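Local atomic coordinates of putative fimbrial subunit (Corynebacterium diphtheriae, PDB entry 4HSQ), a protein that probably polymerises as the major pilin into the shaft of a surface pilus, its immunoglobulin-like domains stiffened by internal Lys-Asn isopeptide bonds. Residues 59-72 against 85-99. Sequence-based numbering, arbitrary orientation.
Sequences VKAGDTVLGTSDYT and VTLTDEGLKKVKSGD
The carbonyl of Asp70 bulges into the hollow left by side-chain-less Gly91, its O lying 3.3 Å from Gly91 CA, while Thr88 N binds the same oxygen at 2.9 Å from above the carbonyl plane. Beside it Thr88 OG1, turned between its own backbone N and carbonyl carbon (chi1 63°), donates to a lone pair of Ser69 O at 2.7 Å and accepts from Gly91 N, an N-cap that starts helix 89-93 against the 67-70 turn. Lys94 reaches back with an extended chain, its methylenes sliding past Leu66 CD2 in the opposite direction, and NZ meets the syn lone pair of Asp70 OD2 at 2.7 Å; Gly67 N meets the same oxygen on its anti side, tilted 30° out of the carboxylate plane. The side chains of Leu66 and Leu87 cross at about a right angle, CD1 of the first 3.8 Å from CD2 of the second, and on the same side of the antiparallel hairpin 71-73/82-87 Val85 CG1 sits obliquely by Tyr71 CD1. This apolar seam continues to Leu103 and Met101 of strand 100-109, inside the β-sandwich of the first of the two domains in this fragment. On the other sheet face Thr72 and Thr86 lie side by side, a water joining their hydroxyls. With one carboxylate oxygen gripped by both an ammonium and a backbone N-H, Asp70 probably stays ionised and ties the 67-70 turn to Lys94, just after 89-93.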
ATOM      1  N   VAL A  59      10.248  11.969 -13.851  1.00 15.14           N
ATOM      2  CA  VAL A  59      10.634  11.328 -15.107  1.00 14.31           C
ATOM      3  C   VAL A  59      12.080  11.764 -15.346  1.00 19.16           C
ATOM      4  O   VAL A  59      12.347  12.965 -15.380  1.00 18.69           O
ATOM      5  CB  VAL A  59       9.729  11.618 -16.334  1.00 17.07           C
ATOM      6  CG1 VAL A  59      10.197  10.794 -17.516  1.00 17.44           C
ATOM      7  CG2 VAL A  59       8.264  11.304 -16.039  1.00 17.10           C
ATOM      8  N   LYS A  60      13.006  10.810 -15.456  1.00 17.19           N
ATOM      9  CA  LYS A  60      14.425  11.114 -15.674  1.00 17.72           C
ATOM     10  C   LYS A  60      14.989  10.373 -16.874  1.00 21.50           C
ATOM     11  O   LYS A  60      14.660   9.205 -17.082  1.00 20.82           O
ATOM     12  CB  LYS A  60      15.251  10.686 -14.444  1.00 20.80           C
ATOM     13  CG  LYS A  60      15.401  11.712 -13.350  1.00 43.85           C
ATOM     14  CD  LYS A  60      16.239  11.135 -12.205  1.00 51.81           C
ATOM     15  CE  LYS A  60      17.676  11.581 -12.220  1.00 61.54           C
ATOM     16  NZ  LYS A  60      18.395  11.141 -10.998  1.00 70.64           N
ATOM     17  N   ALA A  61      15.872  11.032 -17.622  1.00 19.68           N
ATOM     18  CA  ALA A  61      16.653  10.433 -18.722  1.00 20.16           C
ATOM     19  C   ALA A  61      18.100  10.620 -18.289  1.00 26.52           C
ATOM     20  O   ALA A  61      18.594  11.753 -18.315  1.00 25.77           O
ATOM     21  CB  ALA A  61      16.359  11.122 -20.051  1.00 20.67           C
ATOM     22  N   GLY A  62      18.689   9.565 -17.724  1.00 24.25           N
ATOM     23  CA  GLY A  62      20.021   9.626 -17.130  1.00 24.47           C
ATOM     24  C   GLY A  62      19.937  10.489 -15.884  1.00 29.50           C
ATOM     25  O   GLY A  62      19.151  10.198 -14.975  1.00 27.77           O
ATOM     26  N   ASP A  63      20.671  11.601 -15.871  1.00 27.91           N
ATOM     27  CA  ASP A  63      20.617  12.551 -14.760  1.00 28.73           C
ATOM     28  C   ASP A  63      19.689  13.712 -15.078  1.00 29.23           C
ATOM     29  O   ASP A  63      19.468  14.552 -14.212  1.00 30.98           O
ATOM     30  CB  ASP A  63      22.030  13.072 -14.426  1.00 32.30           C
ATOM     31  CG  ASP A  63      22.893  12.018 -13.762  1.00 50.18           C
ATOM     32  OD1 ASP A  63      22.464  11.468 -12.712  1.00 53.34           O
ATOM     33  OD2 ASP A  63      23.985  11.729 -14.292  1.00 56.08           O
ATOM     34  N   THR A  64      19.151  13.777 -16.318  1.00 23.11           N
ATOM     35  CA  THR A  64      18.260  14.869 -16.701  1.00 22.52           C
ATOM     36  C   THR A  64      16.854  14.641 -16.122  1.00 24.98           C
ATOM     37  O   THR A  64      16.188  13.685 -16.501  1.00 22.23           O
ATOM     38  CB  THR A  64      18.200  15.019 -18.236  1.00 28.45           C
ATOM     39  OG1 THR A  64      19.521  15.072 -18.755  1.00 35.04           O
ATOM     40  CG2 THR A  64      17.393  16.230 -18.691  1.00 21.63           C
ATOM     41  N   VAL A  65      16.378  15.574 -15.300  1.00 22.97           N
ATOM     42  CA  VAL A  65      15.029  15.504 -14.757  1.00 22.28           C
ATOM     43  C   VAL A  65      14.106  16.148 -15.786  1.00 24.98           C
ATOM     44  O   VAL A  65      14.263  17.326 -16.092  1.00 25.16           O
ATOM     45  CB  VAL A  65      14.919  16.147 -13.356  1.00 26.24           C
ATOM     46  CG1 VAL A  65      13.471  16.177 -12.885  1.00 25.54           C
ATOM     47  CG2 VAL A  65      15.803  15.401 -12.349  1.00 26.68           C
ATOM     48  N   LEU A  66      13.150  15.375 -16.331  1.00 19.76           N
ATOM     49  CA  LEU A  66      12.242  15.914 -17.350  1.00 18.97           C
ATOM     50  C   LEU A  66      11.164  16.788 -16.737  1.00 24.31           C
ATOM     51  O   LEU A  66      10.845  16.637 -15.557  1.00 26.50           O
ATOM     52  CB  LEU A  66      11.594  14.778 -18.179  1.00 19.22           C
ATOM     53  CG  LEU A  66      12.507  13.872 -19.012  1.00 24.38           C
ATOM     54  CD1 LEU A  66      11.704  13.084 -20.035  1.00 25.61           C
ATOM     55  CD2 LEU A  66      13.595  14.654 -19.737  1.00 25.61           C
ATOM     56  N   GLY A  67      10.651  17.726 -17.523  1.00 20.96           N
ATOM     57  CA  GLY A  67       9.552  18.588 -17.112  1.00 20.52           C
ATOM     58  C   GLY A  67       8.237  18.072 -17.674  1.00 22.82           C
ATOM     59  O   GLY A  67       8.234  17.162 -18.505  1.00 19.21           O
ATOM     60  N   THR A  68       7.107  18.664 -17.267  1.00 19.36           N
ATOM     61  CA  THR A  68       5.793  18.207 -17.751  1.00 19.12           C
ATOM     62  C   THR A  68       5.576  18.451 -19.258  1.00 22.34           C
ATOM     63  O   THR A  68       4.727  17.793 -19.823  1.00 23.66           O
ATOM     64  CB  THR A  68       4.659  18.802 -16.929  1.00 21.31           C
ATOM     65  OG1 THR A  68       4.691  20.217 -17.119  1.00 20.10           O
ATOM     66  CG2 THR A  68       4.752  18.413 -15.441  1.00 22.08           C
ATOM     67  N   SER A  69       6.389  19.289 -19.932  1.00 16.92           N
ATOM     68  CA  SER A  69       6.270  19.436 -21.384  1.00 17.12           C
ATOM     69  C   SER A  69       6.973  18.278 -22.105  1.00 20.11           C
ATOM     70  O   SER A  69       6.759  18.084 -23.304  1.00 18.62           O
ATOM     71  CB  SER A  69       6.865  20.764 -21.855  1.00 20.28           C
ATOM     72  OG  SER A  69       6.040  21.825 -21.400  1.00 25.34           O
ATOM     73  N   ASP A  70       7.799  17.509 -21.363  1.00 18.23           N
ATOM     74  CA  ASP A  70       8.610  16.420 -21.909  1.00 17.12           C
ATOM     75  C   ASP A  70       7.871  15.088 -21.978  1.00 20.38           C
ATOM     76  O   ASP A  70       8.383  14.139 -22.584  1.00 21.22           O
ATOM     77  CB  ASP A  70       9.905  16.268 -21.108  1.00 18.38           C
ATOM     78  CG  ASP A  70      10.819  17.478 -21.198  1.00 23.71           C
ATOM     79  OD1 ASP A  70      10.884  18.101 -22.283  1.00 23.09           O
ATOM     80  OD2 ASP A  70      11.496  17.778 -20.203  1.00 26.12           O
ATOM     81  N   TYR A  71       6.672  15.007 -21.393  1.00 15.95           N
ATOM     82  CA  TYR A  71       5.905  13.776 -21.420  1.00 15.19           C
ATOM     83  C   TYR A  71       4.405  14.068 -21.296  1.00 18.88           C
ATOM     84  O   TYR A  71       4.015  15.145 -20.844  1.00 17.84           O
ATOM     85  CB  TYR A  71       6.361  12.798 -20.302  1.00 15.47           C
ATOM     86  CG  TYR A  71       6.196  13.336 -18.887  1.00 15.73           C
ATOM     87  CD1 TYR A  71       5.001  13.162 -18.185  1.00 17.63           C
ATOM     88  CD2 TYR A  71       7.241  13.996 -18.243  1.00 15.96           C
ATOM     89  CE1 TYR A  71       4.841  13.662 -16.889  1.00 17.62           C
ATOM     90  CE2 TYR A  71       7.096  14.494 -16.943  1.00 16.29           C
ATOM     91  CZ  TYR A  71       5.897  14.312 -16.267  1.00 22.03           C
ATOM     92  OH  TYR A  71       5.736  14.776 -14.983  1.00 21.53           O
ATOM     93  N   THR A  72       3.576  13.114 -21.695  1.00 14.08           N
ATOM     94  CA  THR A  72       2.141  13.279 -21.456  1.00 13.67           C
ATOM     95  C   THR A  72       1.774  12.190 -20.475  1.00 17.45           C
ATOM     96  O   THR A  72       2.459  11.161 -20.417  1.00 17.35           O
ATOM     97  CB  THR A  72       1.292  13.216 -22.733  1.00 18.19           C
ATOM     98  OG1 THR A  72       1.376  11.902 -23.270  1.00 20.40           O
ATOM     99  CG2 THR A  72       1.668  14.259 -23.776  1.00 17.04           C
ATOM    100  N   VAL A  85       2.636   6.928 -19.673  1.00 14.77           N
ATOM    101  CA  VAL A  85       3.504   8.113 -19.621  1.00 13.69           C
ATOM    102  C   VAL A  85       4.294   8.096 -20.909  1.00 17.24           C
ATOM    103  O   VAL A  85       5.102   7.194 -21.100  1.00 15.55           O
ATOM    104  CB  VAL A  85       4.407   8.140 -18.358  1.00 16.21           C
ATOM    105  CG1 VAL A  85       5.291   9.386 -18.369  1.00 15.68           C
ATOM    106  CG2 VAL A  85       3.558   8.073 -17.086  1.00 15.10           C
ATOM    107  N   THR A  86       4.008   9.039 -21.815  1.00 14.80           N
ATOM    108  CA  THR A  86       4.595   9.070 -23.165  1.00 14.22           C
ATOM    109  C   THR A  86       5.519  10.242 -23.326  1.00 18.30           C
ATOM    110  O   THR A  86       5.102  11.366 -23.084  1.00 18.50           O
ATOM    111  CB  THR A  86       3.466   9.150 -24.200  1.00 17.65           C
ATOM    112  OG1 THR A  86       2.505   8.125 -23.949  1.00 16.37           O
ATOM    113  CG2 THR A  86       3.969   9.035 -25.642  1.00 18.90           C
ATOM    114  N   LEU A  87       6.748  10.011 -23.787  1.00 15.25           N
ATOM    115  CA  LEU A  87       7.637  11.144 -24.020  1.00 15.58           C
ATOM    116  C   LEU A  87       7.138  11.906 -25.220  1.00 20.26           C
ATOM    117  O   LEU A  87       6.662  11.298 -26.192  1.00 18.44           O
ATOM    118  CB  LEU A  87       9.110  10.742 -24.215  1.00 15.58           C
ATOM    119  CG  LEU A  87       9.772   9.908 -23.117  1.00 20.06           C
ATOM    120  CD1 LEU A  87      11.266   9.869 -23.346  1.00 20.24           C
ATOM    121  CD2 LEU A  87       9.486  10.470 -21.714  1.00 21.11           C
ATOM    122  N   THR A  88       7.176  13.241 -25.119  1.00 18.00           N
ATOM    123  CA  THR A  88       6.769  14.121 -26.217  1.00 18.41           C
ATOM    124  C   THR A  88       7.965  14.296 -27.150  1.00 23.89           C
ATOM    125  O   THR A  88       9.057  13.859 -26.793  1.00 22.78           O
ATOM    126  CB  THR A  88       6.315  15.482 -25.650  1.00 21.04           C
ATOM    127  OG1 THR A  88       7.422  16.097 -24.997  1.00 20.02           O
ATOM    128  CG2 THR A  88       5.150  15.363 -24.693  1.00 18.89           C
ATOM    129  N   ASP A  89       7.809  15.040 -28.264  1.00 23.40           N
ATOM    130  CA  ASP A  89       8.967  15.315 -29.124  1.00 25.67           C
ATOM    131  C   ASP A  89      10.042  16.134 -28.365  1.00 29.29           C
ATOM    132  O   ASP A  89      11.221  15.831 -28.522  1.00 29.60           O
ATOM    133  CB  ASP A  89       8.555  15.994 -30.431  1.00 28.86           C
ATOM    134  CG  ASP A  89       7.843  15.064 -31.406  1.00 45.52           C
ATOM    135  OD1 ASP A  89       8.025  13.823 -31.298  1.00 47.14           O
ATOM    136  OD2 ASP A  89       7.096  15.571 -32.274  1.00 54.54           O
ATOM    137  N   GLU A  90       9.651  17.083 -27.482  1.00 24.99           N
ATOM    138  CA  GLU A  90      10.635  17.836 -26.676  1.00 25.45           C
ATOM    139  C   GLU A  90      11.357  16.917 -25.673  1.00 29.09           C
ATOM    140  O   GLU A  90      12.569  17.042 -25.488  1.00 29.29           O
ATOM    141  CB  GLU A  90       9.979  18.995 -25.920  1.00 27.26           C
ATOM    142  CG  GLU A  90       9.503  20.123 -26.814  1.00 38.39           C
ATOM    143  CD  GLU A  90       8.377  20.963 -26.248  1.00 75.09           C
ATOM    144  OE1 GLU A  90       8.187  20.962 -25.009  1.00 81.57           O
ATOM    145  OE2 GLU A  90       7.685  21.636 -27.047  1.00 76.29           O
ATOM    146  N   GLY A  91      10.608  16.002 -25.047  1.00 22.44           N
ATOM    147  CA  GLY A  91      11.168  15.024 -24.119  1.00 21.57           C
ATOM    148  C   GLY A  91      12.134  14.052 -24.766  1.00 22.46           C
ATOM    149  O   GLY A  91      13.195  13.759 -24.205  1.00 20.78           O
ATOM    150  N   LEU A  92      11.780  13.571 -25.965  1.00 18.83           N
ATOM    151  CA  LEU A  92      12.640  12.654 -26.732  1.00 19.74           C
ATOM    152  C   LEU A  92      13.975  13.326 -27.119  1.00 27.39           C
ATOM    153  O   LEU A  92      14.998  12.652 -27.108  1.00 27.11           O
ATOM    154  CB  LEU A  92      11.913  12.127 -27.968  1.00 19.21           C
ATOM    155  CG  LEU A  92      10.693  11.226 -27.737  1.00 23.36           C
ATOM    156  CD1 LEU A  92       9.844  11.171 -28.989  1.00 23.48           C
ATOM    157  CD2 LEU A  92      11.097   9.831 -27.251  1.00 23.39           C
ATOM    158  N   LYS A  93      13.984  14.661 -27.348  1.00 26.75           N
ATOM    159  CA  LYS A  93      15.200  15.430 -27.648  1.00 27.36           C
ATOM    160  C   LYS A  93      16.183  15.429 -26.467  1.00 32.59           C
ATOM    161  O   LYS A  93      17.385  15.555 -26.681  1.00 33.82           O
ATOM    162  CB  LYS A  93      14.851  16.886 -27.994  1.00 30.55           C
ATOM    163  CG  LYS A  93      14.277  17.097 -29.383  1.00 48.10           C
ATOM    164  CD  LYS A  93      14.055  18.592 -29.654  1.00 59.33           C
ATOM    165  CE  LYS A  93      13.148  18.859 -30.838  1.00 70.14           C
ATOM    166  NZ  LYS A  93      11.709  18.634 -30.513  1.00 78.47           N
ATOM    167  N   LYS A  94      15.675  15.317 -25.226  1.00 27.44           N
ATOM    168  CA  LYS A  94      16.513  15.339 -24.030  1.00 26.83           C
ATOM    169  C   LYS A  94      17.098  13.961 -23.722  1.00 29.22           C
ATOM    170  O   LYS A  94      17.939  13.843 -22.827  1.00 28.45           O
ATOM    171  CB  LYS A  94      15.715  15.857 -22.814  1.00 27.73           C
ATOM    172  CG  LYS A  94      15.249  17.292 -22.945  1.00 31.08           C
ATOM    173  CD  LYS A  94      14.671  17.797 -21.631  1.00 34.12           C
ATOM    174  CE  LYS A  94      14.092  19.181 -21.773  1.00 43.13           C
ATOM    175  NZ  LYS A  94      13.393  19.604 -20.524  1.00 46.48           N
ATOM    176  N   VAL A  95      16.660  12.918 -24.442  1.00 25.06           N
ATOM    177  CA  VAL A  95      17.143  11.555 -24.178  1.00 24.97           C
ATOM    178  C   VAL A  95      18.447  11.319 -24.924  1.00 29.16           C
ATOM    179  O   VAL A  95      18.507  11.534 -26.131  1.00 28.30           O
ATOM    180  CB  VAL A  95      16.091  10.456 -24.500  1.00 28.01           C
ATOM    181  CG1 VAL A  95      16.598   9.063 -24.091  1.00 27.63           C
ATOM    182  CG2 VAL A  95      14.757  10.762 -23.814  1.00 27.45           C
ATOM    183  N   LYS A  96      19.486  10.879 -24.195  1.00 26.64           N
ATOM    184  CA  LYS A  96      20.796  10.578 -24.789  1.00 27.11           C
ATOM    185  C   LYS A  96      20.890   9.077 -25.003  1.00 28.35           C
ATOM    186  O   LYS A  96      20.281   8.316 -24.263  1.00 28.13           O
ATOM    187  CB  LYS A  96      21.974  11.103 -23.937  1.00 29.74           C
ATOM    188  CG  LYS A  96      21.856  12.557 -23.431  1.00 39.43           C
ATOM    189  CD  LYS A  96      22.151  13.616 -24.494  1.00 53.64           C
ATOM    190  CE  LYS A  96      21.596  14.979 -24.128  1.00 61.95           C
ATOM    191  NZ  LYS A  96      20.486  15.390 -25.036  1.00 61.09           N
ATOM    192  N   SER A  97      21.604   8.654 -26.047  1.00 25.38           N
ATOM    193  CA  SER A  97      21.790   7.242 -26.415  1.00 24.45           C
ATOM    194  C   SER A  97      22.161   6.373 -25.205  1.00 29.88           C
ATOM    195  O   SER A  97      23.068   6.723 -24.447  1.00 30.90           O
ATOM    196  CB  SER A  97      22.857   7.121 -27.499  1.00 27.62           C
ATOM    197  OG  SER A  97      23.281   5.779 -27.634  1.00 31.43           O
ATOM    198  N   GLY A  98      21.390   5.307 -24.996  1.00 26.59           N
ATOM    199  CA  GLY A  98      21.572   4.364 -23.892  1.00 26.73           C
ATOM    200  C   GLY A  98      21.267   4.875 -22.487  1.00 28.80           C
ATOM    201  O   GLY A  98      21.624   4.215 -21.511  1.00 28.23           O
ATOM    202  N   ASP A  99      20.627   6.047 -22.361  1.00 23.96           N
ATOM    203  CA  ASP A  99      20.279   6.634 -21.052  1.00 22.90           C
ATOM    204  C   ASP A  99      19.448   5.701 -20.180  1.00 24.88           C
ATOM    205  O   ASP A  99      18.589   4.993 -20.682  1.00 22.36           O
ATOM    206  CB  ASP A  99      19.463   7.915 -21.235  1.00 24.13           C
ATOM    207  CG  ASP A  99      20.258   9.196 -21.188  1.00 33.40           C
ATOM    208  OD1 ASP A  99      21.478   9.132 -20.880  1.00 34.63           O
ATOM    209  OD2 ASP A  99      19.657  10.273 -21.421  1.00 31.78           O
TER
HETATM  210  O   HOH W   1      14.715  18.902 -18.246  1.00 36.29           O
HETATM  211  O   HOH W   2       5.643  19.277 -25.343  1.00 33.29           O
HETATM  212  O   HOH W   3       0.488   9.284 -22.189  1.00 18.89           O